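Local structure of biphenyl-2,3-diol 1,2-dioxygenase III-related protein (Vibrio cholerae, 3EY8) at residues 86-91 / 96-101; 114-119 / 124-129. The protein is of uncertain function but belongs to the glyoxalase/bleomycin resistance/dioxygenase superfamily, binds a metal ion such as calcium, and may be related to extradiol dioxygenases. The protein carries 9 engineered substitutions. All blocks are in the same frame, centred on the assembly; numbering follows the deposited sequence. Where two conformers were deposited one is given.

Contact 1: residues 86-91 / 96-101. Engineered in segment 86-91: E89 (natural residue Lys), Y90 (natural residue His). Engineered in segment 96-101: V97 (natural residue Thr).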
# COMPACT_ATOMS: atom_id res chain seq x y z
N ASP B 86 -10.33 3.26 -22.13
CA ASP B 86 -11.67 3.01 -21.60
C ASP B 86 -11.73 3.36 -20.12
O ASP B 86 -12.72 3.91 -19.64
CB ASP B 86 -12.08 1.55 -21.79
CG ASP B 86 -12.42 1.21 -23.23
OD1 ASP B 86 -12.19 2.06 -24.12
OD2 ASP B 86 -12.90 0.09 -23.47
N ALA B 87 -10.67 3.01 -19.38
CA ALA B 87 -10.62 3.27 -17.95
C ALA B 87 -10.68 4.76 -17.67
O ALA B 87 -11.40 5.21 -16.78
CB ALA B 87 -9.35 2.68 -17.34
N MSE B 88 -9.90 5.52 -18.43
CA MSE B 88 -9.89 6.98 -18.29
C MSE B 88 -11.26 7.58 -18.61
O MSE B 88 -11.75 8.43 -17.88
CB MSE B 88 -8.82 7.62 -19.18
CG MSE B 88 -7.53 7.94 -18.46
SE MSE B 88 -6.28 9.03 -19.51
CE MSE B 88 -6.04 7.79 -21.00
N GLU B 89 -11.85 7.14 -19.71
CA GLU B 89 -13.18 7.62 -20.09
C GLU B 89 -14.18 7.34 -18.98
O GLU B 89 -15.00 8.19 -18.63
CB GLU B 89 -13.64 6.97 -21.40
CG GLU B 89 -14.91 7.58 -21.97
CD GLU B 89 -15.41 6.86 -23.21
OE1 GLU B 89 -14.98 5.71 -23.45
OE2 GLU B 89 -16.23 7.44 -23.94
N TYR B 90 -14.11 6.14 -18.40
CA TYR B 90 -15.01 5.75 -17.33
C TYR B 90 -14.85 6.66 -16.12
O TYR B 90 -15.83 7.16 -15.56
CB TYR B 90 -14.79 4.30 -16.91
CG TYR B 90 -15.69 3.88 -15.77
CD1 TYR B 90 -16.96 3.38 -16.02
CD2 TYR B 90 -15.29 4.04 -14.45
CE1 TYR B 90 -17.80 3.01 -14.99
CE2 TYR B 90 -16.13 3.68 -13.40
CZ TYR B 90 -17.38 3.17 -13.68
OH TYR B 90 -18.24 2.81 -12.66
N VAL B 91 -13.61 6.86 -15.69
CA VAL B 91 -13.36 7.68 -14.52
C VAL B 91 -13.86 9.12 -14.74
O VAL B 91 -14.56 9.67 -13.90
CB VAL B 91 -11.87 7.66 -14.13
CG1 VAL B 91 -11.60 8.70 -13.05
CG2 VAL B 91 -11.49 6.26 -13.65
N VAL B 96 -14.91 12.76 -12.31
CA VAL B 96 -13.60 12.85 -11.68
C VAL B 96 -12.56 13.48 -12.60
O VAL B 96 -12.45 13.13 -13.78
CB VAL B 96 -13.11 11.46 -11.22
CG1 VAL B 96 -11.65 11.51 -10.77
CG2 VAL B 96 -13.99 10.96 -10.08
N VAL B 97 -11.81 14.43 -12.06
CA VAL B 97 -10.80 15.16 -12.83
C VAL B 97 -9.51 14.35 -12.93
O VAL B 97 -8.87 14.04 -11.92
CB VAL B 97 -10.51 16.54 -12.21
CG1 VAL B 97 -9.32 17.20 -12.89
CG2 VAL B 97 -11.75 17.44 -12.33
N ILE B 98 -9.14 14.01 -14.16
CA ILE B 98 -7.87 13.33 -14.39
C ILE B 98 -6.78 14.37 -14.46
O ILE B 98 -6.80 15.26 -15.31
CB ILE B 98 -7.92 12.48 -15.67
CG1 ILE B 98 -8.97 11.38 -15.51
CG2 ILE B 98 -6.53 11.90 -15.98
CD1 ILE B 98 -9.11 10.49 -16.71
N MSE B 99 -5.80 14.27 -13.57
CA MSE B 99 -4.78 15.30 -13.48
C MSE B 99 -3.60 15.12 -14.44
O MSE B 99 -2.88 16.08 -14.71
CB MSE B 99 -4.28 15.46 -12.04
CG MSE B 99 -3.35 14.36 -11.57
SE MSE B 99 -3.02 14.54 -9.67
CE MSE B 99 -4.88 14.60 -9.09
N GLU B 100 -3.42 13.91 -14.95
CA GLU B 100 -2.37 13.65 -15.92
C GLU B 100 -2.56 12.25 -16.46
O GLU B 100 -3.08 11.38 -15.76
CB GLU B 100 -1.00 13.77 -15.25
CG GLU B 100 0.19 13.75 -16.18
CD GLU B 100 1.51 13.84 -15.44
OE1 GLU B 100 1.49 13.92 -14.19
OE2 GLU B 100 2.56 13.82 -16.10
N GLY B 101 -2.14 12.03 -17.71
CA GLY B 101 -2.24 10.71 -18.32
C GLY B 101 -2.88 10.77 -19.69
O GLY B 101 -3.58 11.75 -19.99

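Contact 2: residues 114-119 / 124-129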
# COMPACT_ATOMS: atom_id res chain seq x y z
N SER B 114 0.12 5.07 -17.16
CA SER B 114 -0.65 5.48 -15.98
C SER B 114 -1.52 6.72 -16.25
O SER B 114 -1.22 7.52 -17.13
CB SER B 114 0.30 5.82 -14.82
OG SER B 114 1.07 4.70 -14.41
N PHE B 115 -2.59 6.86 -15.47
CA PHE B 115 -3.26 8.15 -15.31
C PHE B 115 -3.54 8.39 -13.83
O PHE B 115 -3.49 7.45 -13.04
CB PHE B 115 -4.51 8.30 -16.20
CG PHE B 115 -5.68 7.43 -15.81
CD1 PHE B 115 -6.72 7.94 -15.03
CD2 PHE B 115 -5.79 6.13 -16.27
CE1 PHE B 115 -7.82 7.16 -14.70
CE2 PHE B 115 -6.89 5.34 -15.93
CZ PHE B 115 -7.90 5.86 -15.15
N TYR B 116 -3.79 9.64 -13.46
CA TYR B 116 -3.83 10.03 -12.05
C TYR B 116 -5.08 10.83 -11.70
O TYR B 116 -5.56 11.63 -12.50
CB TYR B 116 -2.63 10.92 -11.70
CG TYR B 116 -1.27 10.27 -11.84
CD1 TYR B 116 -0.63 10.24 -13.07
CD2 TYR B 116 -0.62 9.73 -10.74
CE1 TYR B 116 0.61 9.67 -13.20
CE2 TYR B 116 0.62 9.15 -10.86
CZ TYR B 116 1.23 9.13 -12.10
OH TYR B 116 2.48 8.56 -12.25
N PHE B 117 -5.58 10.64 -10.49
CA PHE B 117 -6.62 11.50 -9.95
C PHE B 117 -6.57 11.38 -8.44
O PHE B 117 -5.81 10.57 -7.91
CB PHE B 117 -8.00 11.09 -10.48
CG PHE B 117 -8.32 9.64 -10.26
CD1 PHE B 117 -7.97 8.70 -11.21
CD2 PHE B 117 -8.98 9.22 -9.12
CE1 PHE B 117 -8.27 7.35 -11.01
CE2 PHE B 117 -9.27 7.88 -8.91
CZ PHE B 117 -8.92 6.95 -9.86
N ARG B 118 -7.38 12.17 -7.74
CA ARG B 118 -7.39 12.12 -6.28
C ARG B 118 -8.70 11.57 -5.74
O ARG B 118 -9.77 11.77 -6.33
CB ARG B 118 -7.14 13.51 -5.69
CG ARG B 118 -5.74 14.01 -5.97
CD ARG B 118 -5.39 15.29 -5.26
NE ARG B 118 -4.12 15.79 -5.77
CZ ARG B 118 -2.93 15.33 -5.38
NH1 ARG B 118 -2.86 14.38 -4.46
NH2 ARG B 118 -1.82 15.83 -5.90
N ASP B 119 -8.61 10.88 -4.61
CA ASP B 119 -9.81 10.39 -3.93
C ASP B 119 -10.37 11.50 -3.02
O ASP B 119 -9.80 12.59 -2.97
CB ASP B 119 -9.55 9.05 -3.21
CG ASP B 119 -8.93 9.20 -1.82
OD1 ASP B 119 -8.59 10.32 -1.40
OD2 ASP B 119 -8.79 8.16 -1.13
N LEU B 124 -3.49 10.27 -3.59
CA LEU B 124 -3.16 10.21 -5.00
C LEU B 124 -3.37 8.80 -5.53
O LEU B 124 -2.78 7.84 -5.02
CB LEU B 124 -1.72 10.63 -5.25
CG LEU B 124 -1.28 10.69 -6.72
CD1 LEU B 124 -2.12 11.69 -7.52
CD2 LEU B 124 0.20 11.03 -6.81
N ILE B 125 -4.22 8.68 -6.55
CA ILE B 125 -4.52 7.38 -7.15
C ILE B 125 -3.97 7.32 -8.57
O ILE B 125 -4.26 8.18 -9.41
CB ILE B 125 -6.03 7.07 -7.13
CG1 ILE B 125 -6.62 7.27 -5.72
CG2 ILE B 125 -6.30 5.67 -7.64
CD1 ILE B 125 -5.97 6.39 -4.63
N GLU B 126 -3.16 6.30 -8.82
CA GLU B 126 -2.56 6.08 -10.12
C GLU B 126 -3.15 4.78 -10.65
O GLU B 126 -3.00 3.73 -10.03
CB GLU B 126 -1.04 5.95 -9.95
CG GLU B 126 -0.26 5.77 -11.25
CD GLU B 126 1.23 5.56 -11.00
OE1 GLU B 126 1.64 5.53 -9.82
OE2 GLU B 126 1.98 5.43 -11.99
N VAL B 127 -3.85 4.86 -11.77
CA VAL B 127 -4.42 3.67 -12.39
C VAL B 127 -3.61 3.35 -13.63
O VAL B 127 -3.34 4.24 -14.45
CB VAL B 127 -5.90 3.89 -12.75
CG1 VAL B 127 -6.43 2.72 -13.58
CG2 VAL B 127 -6.71 4.06 -11.47
N SER B 128 -3.19 2.10 -13.76
CA SER B 128 -2.17 1.75 -14.75
C SER B 128 -2.43 0.43 -15.47
O SER B 128 -3.19 -0.42 -15.00
CB SER B 128 -0.80 1.70 -14.09
OG SER B 128 -0.56 2.87 -13.32
N THR B 129 -1.76 0.27 -16.61
CA THR B 129 -1.84 -0.97 -17.37
C THR B 129 -0.43 -1.43 -17.74
O THR B 129 0.47 -0.61 -17.92
CB THR B 129 -2.65 -0.78 -18.66
OG1 THR B 129 -2.72 -2.03 -19.37
CG2 THR B 129 -2.01 0.25 -19.56

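Contact 1: residues 86-91 / 96-101
M88, V91, V96, I98 and G101 carry the contact in which the chain that leaves helix 84-93 folds back along it, within the vicinal oxygen chelate fold of the glyoxalase superfamily. The 96-101 segment runs past one flank of the helix as an irregular length of chain that becomes a weakly bonded strand only near E100 and G101, and what joins the two is chiefly apolar.

V91 and V96 each turn a CG1 branch to the other, and these two methyls meet at 3.6 Å. In V91 that branch stands anti to the backbone N (chi1 171°), alongside the carbonyl carbon, which directs it to the outgoing chain. One turn earlier, M88, a selenomethionine modelled in two conformers, runs across the end of I98 at about a right angle. In the conformer described here its CG lies 3.5 Å from I98 CD1. The same CD1 also lies 3.5 Å from the backbone O of M88. V91 CG1 touches I98 CG1 only loosely, at 4.5 Å. Strand 110-118 and helix 21-32 pack against the contact: M88 rests on F115, V96 on F117 and F27, and V91 on V31.

Polar contact across the segments is slight. V96 N points to V91 O at 3.5 Å, a weak hydrogen bond near the end of the helix, where the chain leaves to form the turn.

Finally there is the backbone at the far end. G101 has a positive phi (130°), a conformation in which a beta carbon would press on the carbonyl O of E100. M88 bends at its last torsion, and its SE settles 3.8 Å from G101 C.

Contact 2: residues 114-119 / 124-129
S114 opens the contact opposite S128, on the beta hairpin formed by strands 110-118 and 124-129 in the vicinal oxygen chelate fold. S114 OG takes a hydrogen bond from S128 OG at 2.7 Å and donates its own hydrogen bond to E126 OE2, also at 2.7 Å. It comes to the anti side of the carboxylate, 17° out of its plane.

The F115 side chain lies on the other face of the sheet, and its backbone N bonds to V127 O at 2.9 Å, with V127 N returning the bond to F115 O. CG sits between the backbone N and the carbonyl carbon (chi1 70°), which lays the ring beside V127: V127 CB stands over one face, and CE2 touches V127 CG1 at 3.5 Å. Helix 84-93 packs against the same ring.

Y116 runs alongside E126, its ring plane 21° from that of the carboxylate. Its CE2 lies 3.5 Å from E126 CG, and its hydroxyl is hydrogen-bonded to NE of R105.

F117 repeats the pattern of F115. I125 CB sits over one ring face, V127 CG2 touches CE1, and I125 N meets F117 O at 2.8 Å. R118 then sends its extended side chain past L124, with CD1 of L124 over one face of the guanidinium, while NH1 is bonded to G122 O and to K65 O of the second subunit. D119 ends the walk with its CB near I125 CG1, and D119 OD2 is hydrogen-bonded to Y28 OH.

The pair of serine hydroxyls holds one oxygen of E126, a calcium ligand although no metal is bound here. Its OE1 has a weak hydrogen bond to H13 of the second subunit, the other known ligand, consistent with a metal site assembled between subunits.

Contact 1 closes before contact 2 opens along the chain, and their centres lie about 8 Å apart on the same side of the molecule. They meet at strand 110-118. On its outer flank, M99 and E100 probably exchange backbone hydrogen bonds with Y116, M99 N reaching Y116 O at 2.9 Å. The strand is thus shared: M99 and E100 join the edge that strand 103-107 also pairs with, and 124-129 takes the other. Helix 84-93 covers F115, while F27 of helix 21-32 and V96 pack on F117. Both contacts also touch the second subunit, so this part of the fold contributes to the dimer interface, with the calcium ligand E126 on contact 2.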